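Local coordinates for phosphate-binding protein PstS 2 (Streptococcus pneumoniae, PDB 4H1X) that probably serves as the solute-binding component of the PstSACB ABC transporter, capturing phosphate for import into the cell, at residues A[89-92]-A[93-96]; A[112-116]-A[117-121]; A[130-133]-A[134-137]; A[175-178]-A[179-183]. All coordinates share one frame; numbering follows the deposited sequence. Where two conformers were deposited one is given.

Contact 1 (A[89-92]-A[93-96])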
ATOM      1  N   LYS A  89     -12.672   5.696 -12.215  1.00 17.36           N
ATOM      2  CA  LYS A  89     -12.395   4.271 -12.312  1.00 16.93           C
ATOM      3  C   LYS A  89     -10.967   4.018 -11.918  1.00 19.53           C
ATOM      4  O   LYS A  89     -10.059   4.650 -12.480  1.00 18.33           O
ATOM      5  CB  LYS A  89     -12.640   3.783 -13.750  1.00 20.05           C
ATOM      6  CG  LYS A  89     -12.253   2.333 -13.992  1.00 24.16           C
ATOM      7  CD  LYS A  89     -12.390   1.969 -15.473  1.00 32.79           C
ATOM      8  CE  LYS A  89     -11.970   0.547 -15.734  1.00 43.29           C
ATOM      9  NZ  LYS A  89     -12.497   0.050 -17.037  1.00 56.77           N
ATOM     10  N   ALA A  90     -10.756   3.070 -10.988  1.00 16.81           N
ATOM     11  CA  ALA A  90      -9.421   2.691 -10.547  1.00 17.34           C
ATOM     12  C   ALA A  90      -8.627   2.041 -11.698  1.00 21.13           C
ATOM     13  O   ALA A  90      -9.106   1.091 -12.331  1.00 19.83           O
ATOM     14  CB  ALA A  90      -9.520   1.733  -9.369  1.00 17.64           C
ATOM     15  N   SER A  91      -7.429   2.573 -11.973  1.00 18.00           N
ATOM     16  CA  SER A  91      -6.511   2.046 -12.996  1.00 17.16           C
ATOM     17  C   SER A  91      -5.151   2.650 -12.826  1.00 20.87           C
ATOM     18  O   SER A  91      -5.008   3.673 -12.152  1.00 18.41           O
ATOM     19  CB  SER A  91      -7.028   2.323 -14.411  1.00 19.42           C
ATOM     20  OG  SER A  91      -6.864   3.678 -14.799  1.00 23.85           O
ATOM     21  N   ARG A  92      -4.156   2.060 -13.509  1.00 19.19           N
ATOM     22  CA  ARG A  92      -2.790   2.563 -13.580  1.00 18.51           C
ATOM     23  C   ARG A  92      -2.819   4.051 -13.869  1.00 21.17           C
ATOM     24  O   ARG A  92      -2.237   4.821 -13.115  1.00 21.90           O
ATOM     25  CB  ARG A  92      -2.055   1.812 -14.712  1.00 18.47           C
ATOM     26  CG  ARG A  92      -0.615   2.210 -14.981  1.00 26.47           C
ATOM     27  CD  ARG A  92       0.097   1.190 -15.881  1.00 30.96           C
ATOM     28  NE  ARG A  92      -0.749   0.724 -16.986  1.00 40.19           N
ATOM     29  CZ  ARG A  92      -1.258  -0.501 -17.084  1.00 48.19           C
ATOM     30  NH1 ARG A  92      -0.963  -1.426 -16.178  1.00 27.07           N
ATOM     31  NH2 ARG A  92      -2.038  -0.821 -18.107  1.00 30.93           N
ATOM     32  N   ASP A  93      -3.549   4.458 -14.924  1.00 19.32           N
ATOM     33  CA  ASP A  93      -3.629   5.842 -15.368  1.00 19.64           C
ATOM     34  C   ASP A  93      -4.224   6.817 -14.330  1.00 21.68           C
ATOM     35  O   ASP A  93      -3.677   7.909 -14.167  1.00 22.56           O
ATOM     36  CB  ASP A  93      -4.421   5.914 -16.681  1.00 22.99           C
ATOM     37  CG  ASP A  93      -3.667   5.359 -17.886  1.00 37.34           C
ATOM     38  OD1 ASP A  93      -2.432   5.117 -17.766  1.00 36.63           O
ATOM     39  OD2 ASP A  93      -4.292   5.199 -18.949  1.00 46.66           O
ATOM     40  N   THR A  94      -5.321   6.450 -13.638  1.00 15.98           N
ATOM     41  CA  THR A  94      -5.977   7.368 -12.689  1.00 13.61           C
ATOM     42  C   THR A  94      -5.255   7.396 -11.343  1.00 17.55           C
ATOM     43  O   THR A  94      -5.364   8.400 -10.608  1.00 16.97           O
ATOM     44  CB  THR A  94      -7.465   7.050 -12.526  1.00 18.57           C
ATOM     45  OG1 THR A  94      -7.617   5.693 -12.111  1.00 15.78           O
ATOM     46  CG2 THR A  94      -8.266   7.310 -13.831  1.00 17.65           C
ATOM     47  N   VAL A  95      -4.483   6.328 -11.033  1.00 13.55           N
ATOM     48  CA  VAL A  95      -3.682   6.347  -9.818  1.00 12.68           C
ATOM     49  C   VAL A  95      -2.487   7.276 -10.086  1.00 19.93           C
ATOM     50  O   VAL A  95      -2.223   8.170  -9.284  1.00 18.95           O
ATOM     51  CB  VAL A  95      -3.229   4.940  -9.368  1.00 15.28           C
ATOM     52  CG1 VAL A  95      -2.166   5.029  -8.245  1.00 15.46           C
ATOM     53  CG2 VAL A  95      -4.428   4.103  -8.904  1.00 14.42           C
ATOM     54  N   LEU A  96      -1.800   7.067 -11.239  1.00 18.46           N
ATOM     55  CA  LEU A  96      -0.639   7.863 -11.657  1.00 21.08           C
ATOM     56  C   LEU A  96      -0.935   9.368 -11.715  1.00 26.19           C
ATOM     57  O   LEU A  96      -0.190  10.156 -11.133  1.00 26.19           O
ATOM     58  CB  LEU A  96      -0.132   7.394 -13.032  1.00 22.15           C
ATOM     59  CG  LEU A  96       0.849   6.226 -13.015  1.00 27.75           C
ATOM     60  CD1 LEU A  96       1.123   5.730 -14.430  1.00 28.59           C
ATOM     61  CD2 LEU A  96       2.150   6.619 -12.325  1.00 30.07           C
TER
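Lys89 opens the contact with its backbone: its O accepts from the Thr94 hydroxyl, OG1 to O 2.7 Å, with the oxygen donor tilted modestly from the carbonyl plane. Ala90 lends chiefly its backbone here, while its methyl rests on Leu73 and Tyr100. Ser91 is the N-cap of helix 92-96 and shows how a loop can hand its chain to a helix through a capping box. Its OG, held between its own backbone N and carbonyl carbon (chi1 75°), accepts from Thr94 N in a long, weak bond of 3.4 Å; in return Thr94 OG1 takes the N-H of Ser91, also weakly, N to OG1 3.1 Å. With OG1 between its own backbone N and carbonyl carbon (chi1 57°), Thr94 turns the hydroxyl to the incoming loop, and CG2 lies 3.5 Å from Lys89 O. The carbonyl of Ser91 starts the helical ladder, with Val95 N bonded to its O at 2.9 Å, and Arg92 O carries it on to Leu96 N. Arg92 lies alongside Leu96, the two side chains pointing the same way, with Arg92 CG 4.0 Å from Leu96 CD1. The chemistry implies a division of labour: the box itself is made of weak bonds, whereas the short hydroxyl bond to Lys89 O fixes the rotation of Thr94 and ties the first helical turn to the incoming loop.

Contact 2 (A[112-116]-A[117-121])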
ATOM      1  N   SER A 112      22.172  11.003   4.846  1.00 10.46           N
ATOM      2  CA  SER A 112      23.545  11.174   4.415  1.00 10.72           C
ATOM      3  C   SER A 112      24.390   9.966   4.873  1.00 13.63           C
ATOM      4  O   SER A 112      25.489   9.767   4.367  1.00 13.96           O
ATOM      5  CB  SER A 112      24.104  12.484   4.964  1.00 11.61           C
ATOM      6  OG  SER A 112      24.112  12.503   6.385  1.00 15.91           O
ATOM      7  N   ASN A 113      23.852   9.146   5.803  1.00 10.09           N
ATOM      8  CA  ASN A 113      24.527   7.926   6.298  1.00 10.52           C
ATOM      9  C   ASN A 113      24.471   6.748   5.289  1.00 14.74           C
ATOM     10  O   ASN A 113      25.161   5.732   5.495  1.00 14.66           O
ATOM     11  CB  ASN A 113      23.887   7.478   7.625  1.00 13.73           C
ATOM     12  CG  ASN A 113      24.612   6.312   8.274  1.00 16.64           C
ATOM     13  OD1 ASN A 113      25.827   6.354   8.474  1.00 18.37           O
ATOM     14  ND2 ASN A 113      23.904   5.214   8.470  1.00 11.84           N
ATOM     15  N   LEU A 114      23.674   6.879   4.203  1.00 12.03           N
ATOM     16  CA  LEU A 114      23.492   5.798   3.229  1.00 10.63           C
ATOM     17  C   LEU A 114      24.828   5.349   2.610  1.00 14.16           C
ATOM     18  O   LEU A 114      25.484   6.101   1.881  1.00 12.75           O
ATOM     19  CB  LEU A 114      22.481   6.176   2.127  1.00  9.26           C
ATOM     20  CG  LEU A 114      22.128   5.003   1.209  1.00 11.67           C
ATOM     21  CD1 LEU A 114      21.351   3.961   1.961  1.00 11.13           C
ATOM     22  CD2 LEU A 114      21.315   5.490   0.000  1.00 14.49           C
ATOM     23  N   SER A 115      25.196   4.091   2.895  1.00 12.68           N
ATOM     24  CA  SER A 115      26.449   3.461   2.450  1.00 12.53           C
ATOM     25  C   SER A 115      26.520   3.358   0.936  1.00 14.03           C
ATOM     26  O   SER A 115      25.493   3.461   0.276  1.00 10.95           O
ATOM     27  CB  SER A 115      26.567   2.064   3.062  1.00 14.43           C
ATOM     28  OG  SER A 115      25.556   1.179   2.594  1.00 15.53           O
ATOM     29  N   LYS A 116      27.734   3.147   0.382  1.00 12.14           N
ATOM     30  CA  LYS A 116      27.915   2.906  -1.055  1.00 11.49           C
ATOM     31  C   LYS A 116      27.037   1.706  -1.478  1.00 13.51           C
ATOM     32  O   LYS A 116      26.401   1.741  -2.535  1.00 10.49           O
ATOM     33  CB  LYS A 116      29.400   2.609  -1.322  1.00 15.65           C
ATOM     34  CG  LYS A 116      29.801   2.605  -2.794  1.00 19.51           C
ATOM     35  CD  LYS A 116      31.313   2.419  -2.923  1.00 23.69           C
ATOM     36  CE  LYS A 116      31.780   2.554  -4.347  1.00 39.35           C
ATOM     37  NZ  LYS A 116      32.043   3.974  -4.704  1.00 41.04           N
ATOM     38  N   LEU A 117      27.004   0.646  -0.643  1.00 12.29           N
ATOM     39  CA  LEU A 117      26.196  -0.537  -0.934  1.00 12.14           C
ATOM     40  C   LEU A 117      24.686  -0.153  -0.973  1.00 13.66           C
ATOM     41  O   LEU A 117      23.988  -0.555  -1.915  1.00 13.04           O
ATOM     42  CB  LEU A 117      26.480  -1.654   0.091  1.00 13.56           C
ATOM     43  CG  LEU A 117      25.580  -2.910   0.008  1.00 19.03           C
ATOM     44  CD1 LEU A 117      25.736  -3.611  -1.343  1.00 19.67           C
ATOM     45  CD2 LEU A 117      25.888  -3.859   1.150  1.00 21.51           C
ATOM     46  N   GLY A 118      24.210   0.597   0.032  1.00 10.56           N
ATOM     47  CA  GLY A 118      22.824   1.082   0.093  1.00 10.00           C
ATOM     48  C   GLY A 118      22.485   1.876  -1.154  1.00 11.62           C
ATOM     49  O   GLY A 118      21.414   1.691  -1.744  1.00 10.42           O
ATOM     50  N   GLN A 119      23.401   2.752  -1.577  1.00  9.59           N
ATOM     51  CA  GLN A 119      23.240   3.555  -2.809  1.00  9.63           C
ATOM     52  C   GLN A 119      23.178   2.654  -4.061  1.00 13.01           C
ATOM     53  O   GLN A 119      22.379   2.914  -4.965  1.00 11.71           O
ATOM     54  CB  GLN A 119      24.398   4.559  -2.949  1.00 11.52           C
ATOM     55  CG  GLN A 119      24.333   5.678  -1.889  1.00 13.46           C
ATOM     56  CD  GLN A 119      25.504   6.618  -1.989  1.00 12.58           C
ATOM     57  OE1 GLN A 119      26.301   6.783  -1.039  1.00 15.41           O
ATOM     58  NE2 GLN A 119      25.673   7.200  -3.148  1.00  7.61           N
ATOM     59  N   ASP A 120      23.977   1.565  -4.091  1.00 10.72           N
ATOM     60  CA  ASP A 120      23.940   0.634  -5.230  1.00  9.91           C
ATOM     61  C   ASP A 120      22.574  -0.086  -5.269  1.00 11.93           C
ATOM     62  O   ASP A 120      22.004  -0.289  -6.345  1.00 11.39           O
ATOM     63  CB  ASP A 120      25.088  -0.372  -5.154  1.00 11.87           C
ATOM     64  CG  ASP A 120      25.187  -1.222  -6.409  1.00 18.97           C
ATOM     65  OD1 ASP A 120      25.535  -0.667  -7.474  1.00 18.81           O
ATOM     66  OD2 ASP A 120      24.773  -2.396  -6.360  1.00 15.65           O
ATOM     67  N   PHE A 121      22.056  -0.458  -4.091  1.00  8.68           N
ATOM     68  CA  PHE A 121      20.739  -1.102  -3.995  1.00  9.16           C
ATOM     69  C   PHE A 121      19.633  -0.126  -4.488  1.00 12.26           C
ATOM     70  O   PHE A 121      18.757  -0.546  -5.255  1.00 10.29           O
ATOM     71  CB  PHE A 121      20.466  -1.584  -2.570  1.00  9.84           C
ATOM     72  CG  PHE A 121      19.158  -2.329  -2.386  1.00  9.53           C
ATOM     73  CD1 PHE A 121      18.768  -3.321  -3.282  1.00 11.75           C
ATOM     74  CD2 PHE A 121      18.318  -2.034  -1.324  1.00 13.32           C
ATOM     75  CE1 PHE A 121      17.573  -4.038  -3.085  1.00 12.67           C
ATOM     76  CE2 PHE A 121      17.125  -2.751  -1.131  1.00 16.39           C
ATOM     77  CZ  PHE A 121      16.750  -3.722  -2.032  1.00 14.26           C
TER
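Asp120 touches Lys116 only through CB, 3.6 Å from the lysine O, while its carboxylate leads away to where OD2 is hydrogen-bonded to Tyr177 OH and Tyr149 OH. The Phe121 ring leaves the turn altogether: it meets the Tyr177 ring edge-to-face and touches Leu158, Met170 and Ile186. The turn itself is the N-terminal start of helix 116-126, capped by Ser115. Ser115 OG accepts from Gly118 N at 3.0 Å in a nearly straight bond (162° at the hydrogen), and Ser115 O receives Gln119 N at 2.9 Å. Ahead of the cap, Leu114 folds over the same turn. With CG anti to the backbone N (chi1 -172°), its branches are carried onto the helix: CD1 rests against Gly118 CA at 3.7 Å, and CD2 meets Gln119 CG at 3.6 Å, the two side chains crossing at a slant. Gly118 has no side chain, so Leu114 packs directly on the backbone. A polar cap and apolar packing thus act on one turn: the serine oxygen satisfies an amide that has no preceding helical carbonyl to meet, while the leucine shields the buried glycine beside it.

Contact 3 (A[130-133]-A[134-137])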
ATOM      1  N   GLY A 130      14.595  -3.036 -11.735  1.00 12.73           N
ATOM      2  CA  GLY A 130      13.924  -2.752 -10.470  1.00 12.25           C
ATOM      3  C   GLY A 130      12.473  -2.364 -10.664  1.00 15.48           C
ATOM      4  O   GLY A 130      11.587  -2.876  -9.970  1.00 14.01           O
ATOM      5  N   GLN A 131      12.218  -1.491 -11.655  1.00 12.19           N
ATOM      6  CA  GLN A 131      10.865  -1.043 -12.000  1.00 13.05           C
ATOM      7  C   GLN A 131      10.047  -2.231 -12.482  1.00 14.28           C
ATOM      8  O   GLN A 131       8.854  -2.319 -12.160  1.00 12.97           O
ATOM      9  CB  GLN A 131      10.894   0.049 -13.078  1.00 14.95           C
ATOM     10  CG  GLN A 131      11.464   1.391 -12.629  1.00 20.78           C
ATOM     11  CD  GLN A 131      11.324   2.458 -13.702  1.00 45.21           C
ATOM     12  OE1 GLN A 131      10.829   2.227 -14.816  1.00 41.98           O
ATOM     13  NE2 GLN A 131      11.770   3.656 -13.396  1.00 40.88           N
ATOM     14  N   GLN A 132      10.684  -3.170 -13.219  1.00 11.52           N
ATOM     15  CA  GLN A 132       9.974  -4.365 -13.696  1.00 11.98           C
ATOM     16  C   GLN A 132       9.532  -5.272 -12.513  1.00 14.26           C
ATOM     17  O   GLN A 132       8.460  -5.881 -12.570  1.00 13.19           O
ATOM     18  CB  GLN A 132      10.814  -5.150 -14.714  1.00 15.67           C
ATOM     19  CG  GLN A 132       9.975  -6.108 -15.569  1.00 26.11           C
ATOM     20  CD  GLN A 132       8.910  -5.403 -16.383  1.00 46.09           C
ATOM     21  OE1 GLN A 132       9.177  -4.451 -17.132  1.00 46.49           O
ATOM     22  NE2 GLN A 132       7.668  -5.830 -16.223  1.00 33.72           N
ATOM     23  N   VAL A 133      10.316  -5.321 -11.431  1.00 11.72           N
ATOM     24  CA  VAL A 133       9.931  -6.097 -10.244  1.00 11.01           C
ATOM     25  C   VAL A 133       8.640  -5.488  -9.663  1.00 12.21           C
ATOM     26  O   VAL A 133       7.713  -6.219  -9.321  1.00 12.35           O
ATOM     27  CB  VAL A 133      11.066  -6.169  -9.185  1.00 14.14           C
ATOM     28  CG1 VAL A 133      10.561  -6.802  -7.883  1.00 14.65           C
ATOM     29  CG2 VAL A 133      12.267  -6.949  -9.720  1.00 15.13           C
ATOM     30  N   VAL A 134       8.589  -4.144  -9.572  1.00  8.72           N
ATOM     31  CA  VAL A 134       7.430  -3.459  -9.029  1.00  8.66           C
ATOM     32  C   VAL A 134       6.163  -3.774  -9.854  1.00 13.13           C
ATOM     33  O   VAL A 134       5.164  -4.200  -9.258  1.00 12.79           O
ATOM     34  CB  VAL A 134       7.719  -1.940  -8.949  1.00 11.98           C
ATOM     35  CG1 VAL A 134       6.465  -1.145  -8.604  1.00 11.25           C
ATOM     36  CG2 VAL A 134       8.825  -1.670  -7.899  1.00 12.15           C
ATOM     37  N   THR A 135       6.215  -3.557 -11.200  1.00 11.18           N
ATOM     38  CA  THR A 135       5.038  -3.778 -12.044  0.50 11.19           C
ATOM     39  C   THR A 135       4.675  -5.271 -12.138  1.00 15.07           C
ATOM     40  O   THR A 135       3.479  -5.577 -12.197  1.00 13.65           O
ATOM     41  CB  THR A 135       5.202  -3.149 -13.427  0.50 15.57           C
ATOM     42  OG1 THR A 135       6.355  -3.699 -14.047  0.50  8.66           O
ATOM     43  CG2 THR A 135       5.285  -1.612 -13.375  0.50 10.87           C
ATOM     44  N   ASP A 136       5.663  -6.193 -12.121  1.00 13.04           N
ATOM     45  CA  ASP A 136       5.392  -7.647 -12.163  1.00 13.98           C
ATOM     46  C   ASP A 136       4.682  -8.105 -10.906  1.00 16.73           C
ATOM     47  O   ASP A 136       3.897  -9.055 -10.974  1.00 16.84           O
ATOM     48  CB  ASP A 136       6.669  -8.471 -12.368  1.00 15.85           C
ATOM     49  CG  ASP A 136       7.183  -8.456 -13.799  1.00 21.46           C
ATOM     50  OD1 ASP A 136       6.481  -7.899 -14.684  1.00 21.39           O
ATOM     51  OD2 ASP A 136       8.245  -9.048 -14.046  1.00 27.08           O
ATOM     52  N   ASN A 137       4.930  -7.407  -9.773  1.00 12.36           N
ATOM     53  CA  ASN A 137       4.286  -7.670  -8.487  1.00 11.50           C
ATOM     54  C   ASN A 137       2.981  -6.864  -8.321  1.00 14.62           C
ATOM     55  O   ASN A 137       2.420  -6.782  -7.215  1.00 14.92           O
ATOM     56  CB  ASN A 137       5.255  -7.471  -7.344  1.00 11.26           C
ATOM     57  CG  ASN A 137       6.150  -8.685  -7.251  1.00 21.06           C
ATOM     58  OD1 ASN A 137       5.703  -9.764  -6.861  1.00 11.84           O
ATOM     59  ND2 ASN A 137       7.383  -8.580  -7.739  1.00 16.53           N
TER
HETATM   60  O   HOH W   1       8.004  -1.758 -15.493  1.00 29.28           O
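Gln132 reaches Asp136 one turn along the helix because its chain leaves with CG anti to the backbone N (chi1 -161°) and then bends at chi2 (60°), swinging the amide back toward the aspartate, whose own CG lies beside its backbone N. NE2 then donates to Asp136 OD1 at 2.8 Å. The bond runs within the glutamine amide plane but meets the carboxylate oxygen from above its plane, the two flat groups standing 52° apart. The methylene joins in, with Gln132 CG 3.7 Å from Asp136 OD2. Below this side-chain bridge lies the backbone bond from Asp136 N to Gln132 O, also 2.8 Å, so the same pair of residues is linked twice. These are the closing turns of helix 128-136, whose chain leaves helical geometry at Asn137. There the asparagine folds back on the helix it follows: Asn137 N and ND2 both donate to Val133 O, at 3.1 and 2.9 Å, from opposite faces of the carbonyl plane. A carbonyl near the helix end thereby gains a second donor, and the asparagine amide is fixed alongside Val133, with ND2 3.6 Å from CG1. Val133 faces helix 164-180, where it packs on Lys172, Leu173 and Ala176; Asn137 touches Lys172 as well. On another flank of the helix, Gln131 NE2 bonds to Glu145 O.

Contact 4 (A[175-178]-A[179-183])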
ATOM      1  N   GLU A 175      15.446 -10.009  -3.505  1.00 12.51           N
ATOM      2  CA  GLU A 175      15.704 -11.276  -4.226  1.00 13.64           C
ATOM      3  C   GLU A 175      16.364 -11.005  -5.568  1.00 16.12           C
ATOM      4  O   GLU A 175      17.353 -11.665  -5.920  1.00 15.50           O
ATOM      5  CB  GLU A 175      14.387 -12.033  -4.487  1.00 16.17           C
ATOM      6  CG  GLU A 175      13.697 -12.639  -3.286  1.00 23.20           C
ATOM      7  CD  GLU A 175      12.362 -13.257  -3.661  1.00 32.32           C
ATOM      8  OE1 GLU A 175      11.879 -13.029  -4.793  1.00 18.04           O
ATOM      9  OE2 GLU A 175      11.801 -13.987  -2.817  1.00 27.30           O
ATOM     10  N   ALA A 176      15.789 -10.051  -6.340  1.00 12.20           N
ATOM     11  CA  ALA A 176      16.304  -9.727  -7.682  1.00 12.84           C
ATOM     12  C   ALA A 176      17.705  -9.122  -7.582  1.00 15.29           C
ATOM     13  O   ALA A 176      18.566  -9.465  -8.385  1.00 15.27           O
ATOM     14  CB  ALA A 176      15.349  -8.778  -8.404  1.00 13.68           C
ATOM     15  N   TYR A 177      17.947  -8.278  -6.559  1.00 12.11           N
ATOM     16  CA  TYR A 177      19.257  -7.666  -6.355  1.00 11.98           C
ATOM     17  C   TYR A 177      20.318  -8.715  -5.992  1.00 18.05           C
ATOM     18  O   TYR A 177      21.430  -8.653  -6.519  1.00 17.58           O
ATOM     19  CB  TYR A 177      19.191  -6.594  -5.263  1.00 11.33           C
ATOM     20  CG  TYR A 177      20.503  -5.863  -5.047  1.00 11.22           C
ATOM     21  CD1 TYR A 177      20.899  -4.835  -5.898  1.00 11.57           C
ATOM     22  CD2 TYR A 177      21.312  -6.151  -3.948  1.00 12.37           C
ATOM     23  CE1 TYR A 177      22.058  -4.096  -5.649  1.00 12.22           C
ATOM     24  CE2 TYR A 177      22.491  -5.449  -3.712  1.00 13.14           C
ATOM     25  CZ  TYR A 177      22.848  -4.411  -4.556  1.00 18.11           C
ATOM     26  OH  TYR A 177      24.010  -3.723  -4.335  1.00 17.29           O
ATOM     27  N   LYS A 178      19.975  -9.664  -5.090  1.00 15.79           N
ATOM     28  CA  LYS A 178      20.902 -10.706  -4.613  1.00 16.38           C
ATOM     29  C   LYS A 178      21.235 -11.708  -5.717  1.00 20.80           C
ATOM     30  O   LYS A 178      22.324 -12.272  -5.702  1.00 21.24           O
ATOM     31  CB  LYS A 178      20.363 -11.389  -3.361  1.00 18.90           C
ATOM     32  CG  LYS A 178      20.401 -10.424  -2.154  1.00 20.91           C
ATOM     33  CD  LYS A 178      20.141 -11.088  -0.818  1.00 35.06           C
ATOM     34  CE  LYS A 178      18.699 -11.449  -0.604  1.00 45.83           C
ATOM     35  NZ  LYS A 178      18.564 -12.476   0.456  1.00 54.81           N
ATOM     36  N   LYS A 179      20.367 -11.840  -6.724  1.00 17.84           N
ATOM     37  CA  LYS A 179      20.641 -12.686  -7.889  1.00 18.82           C
ATOM     38  C   LYS A 179      21.865 -12.091  -8.627  1.00 24.68           C
ATOM     39  O   LYS A 179      22.735 -12.829  -9.078  1.00 24.28           O
ATOM     40  CB  LYS A 179      19.393 -12.760  -8.798  1.00 19.17           C
ATOM     41  CG  LYS A 179      19.541 -13.797  -9.911  1.00 29.41           C
ATOM     42  CD  LYS A 179      18.447 -13.666 -10.949  1.00 31.58           C
ATOM     43  CE  LYS A 179      18.559 -14.753 -11.993  1.00 51.59           C
ATOM     44  NZ  LYS A 179      17.395 -14.748 -12.917  1.00 64.22           N
ATOM     45  N   GLU A 180      21.927 -10.737  -8.679  1.00 21.37           N
ATOM     46  CA  GLU A 180      23.007  -9.992  -9.328  0.50 21.32           C
ATOM     47  C   GLU A 180      24.205  -9.802  -8.399  1.00 22.69           C
ATOM     48  O   GLU A 180      25.317  -9.626  -8.877  1.00 21.29           O
ATOM     49  CB  GLU A 180      22.502  -8.608  -9.797  0.50 22.81           C
ATOM     50  CG  GLU A 180      21.461  -8.650 -10.912  0.50 33.67           C
ATOM     51  CD  GLU A 180      21.931  -8.968 -12.321  0.50 59.92           C
ATOM     52  OE1 GLU A 180      23.160  -9.012 -12.562  0.50 54.35           O
ATOM     53  OE2 GLU A 180      21.057  -9.143 -13.200  0.50 60.32           O
ATOM     54  N   ASN A 181      23.972  -9.797  -7.076  1.00 17.24           N
ATOM     55  CA  ASN A 181      24.992  -9.576  -6.049  1.00 16.17           C
ATOM     56  C   ASN A 181      24.930 -10.688  -4.993  1.00 19.67           C
ATOM     57  O   ASN A 181      24.455 -10.453  -3.873  1.00 17.97           O
ATOM     58  CB  ASN A 181      24.749  -8.198  -5.417  1.00 16.58           C
ATOM     59  CG  ASN A 181      24.922  -7.060  -6.393  1.00 26.35           C
ATOM     60  OD1 ASN A 181      26.039  -6.652  -6.705  1.00 18.91           O
ATOM     61  ND2 ASN A 181      23.825  -6.553  -6.919  1.00 16.99           N
ATOM     62  N   PRO A 182      25.408 -11.917  -5.331  1.00 20.29           N
ATOM     63  CA  PRO A 182      25.267 -13.050  -4.395  1.00 20.81           C
ATOM     64  C   PRO A 182      25.963 -12.907  -3.035  1.00 24.64           C
ATOM     65  O   PRO A 182      25.560 -13.626  -2.110  1.00 27.65           O
ATOM     66  CB  PRO A 182      25.860 -14.241  -5.172  1.00 23.35           C
ATOM     67  CG  PRO A 182      26.668 -13.641  -6.262  1.00 28.24           C
ATOM     68  CD  PRO A 182      25.949 -12.377  -6.627  1.00 23.10           C
ATOM     69  N   GLU A 183      26.964 -12.023  -2.892  1.00 19.12           N
ATOM     70  CA  GLU A 183      27.661 -11.863  -1.600  1.00 18.69           C
ATOM     71  C   GLU A 183      27.122 -10.682  -0.768  1.00 22.31           C
ATOM     72  O   GLU A 183      27.790 -10.216   0.164  1.00 24.63           O
ATOM     73  CB  GLU A 183      29.171 -11.754  -1.817  1.00 20.60           C
ATOM     74  CG  GLU A 183      29.700 -13.097  -2.303  1.00 30.13           C
ATOM     75  CD  GLU A 183      31.198 -13.257  -2.460  1.00 52.16           C
ATOM     76  OE1 GLU A 183      31.836 -12.383  -3.092  1.00 34.69           O
ATOM     77  OE2 GLU A 183      31.720 -14.306  -2.020  1.00 44.65           O
TER
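Asn181 folds back on Tyr177 where helix 164-180 ends, at the turn that leads into strand 183-190 of a beta-alpha-beta unit. Its side chain can be followed outward over the tyrosine. CB stands 3.5 Å from Tyr177 O and also touches the ring at CE2. With CG anti to its own carbonyl carbon (chi1 -64°), the amide is laid across the aromatic face, CG lying 3.8 Å from Tyr177 CZ. At the tip ND2 sits over the ring centre, 3.2 Å above the plane, with amide and ring inclined by 30°. That same nitrogen donates to Tyr177 O at 3.2 Å and also bonds to Tyr149 OH, while OD1 accepts from Ser151 OG and Leu154 N. This buried amide is therefore gripped from several directions, its rotation set by partners at both ends.

The tyrosine carbonyl is equally busy. Besides ND2 it takes Asn181 N at 2.8 Å, in the carbonyl plane, and more weakly Glu180 N, a sharing of one acceptor that marks the helix losing its regular ladder. Beyond the ring, Tyr177 OH is bonded to Asp120 OD2, so the ring that Asn181 covers on one face also packs against helix 116-126. Pro182 has no N-H to offer the next carbonyl; instead its CA makes a C-H···O contact with Lys178 O, 3.3 Å between the two atoms.

Two helix starts and two helix ends are compared here. Contact 1 is a surface contact whose capping box is weak, about 32 Å centre to centre from contacts 2 and 4. Contact 2, also a serine-capped start, is partly buried and adds leucine packing. Contacts 3 and 4 are likewise partly buried; at each, an asparagine gives its backbone and side-chain N-H groups to one carbonyl, but the contact 4 amide also covers a ring and has partners beyond the turn. Contacts 2, 3 and 4 meet through helix 164-180: Tyr177 joins 112-121 to 175-183 by a probable hydrogen bond and ring packing, whereas 130-137 meets 175-183 through Val133 and Ala176, an apolar touch.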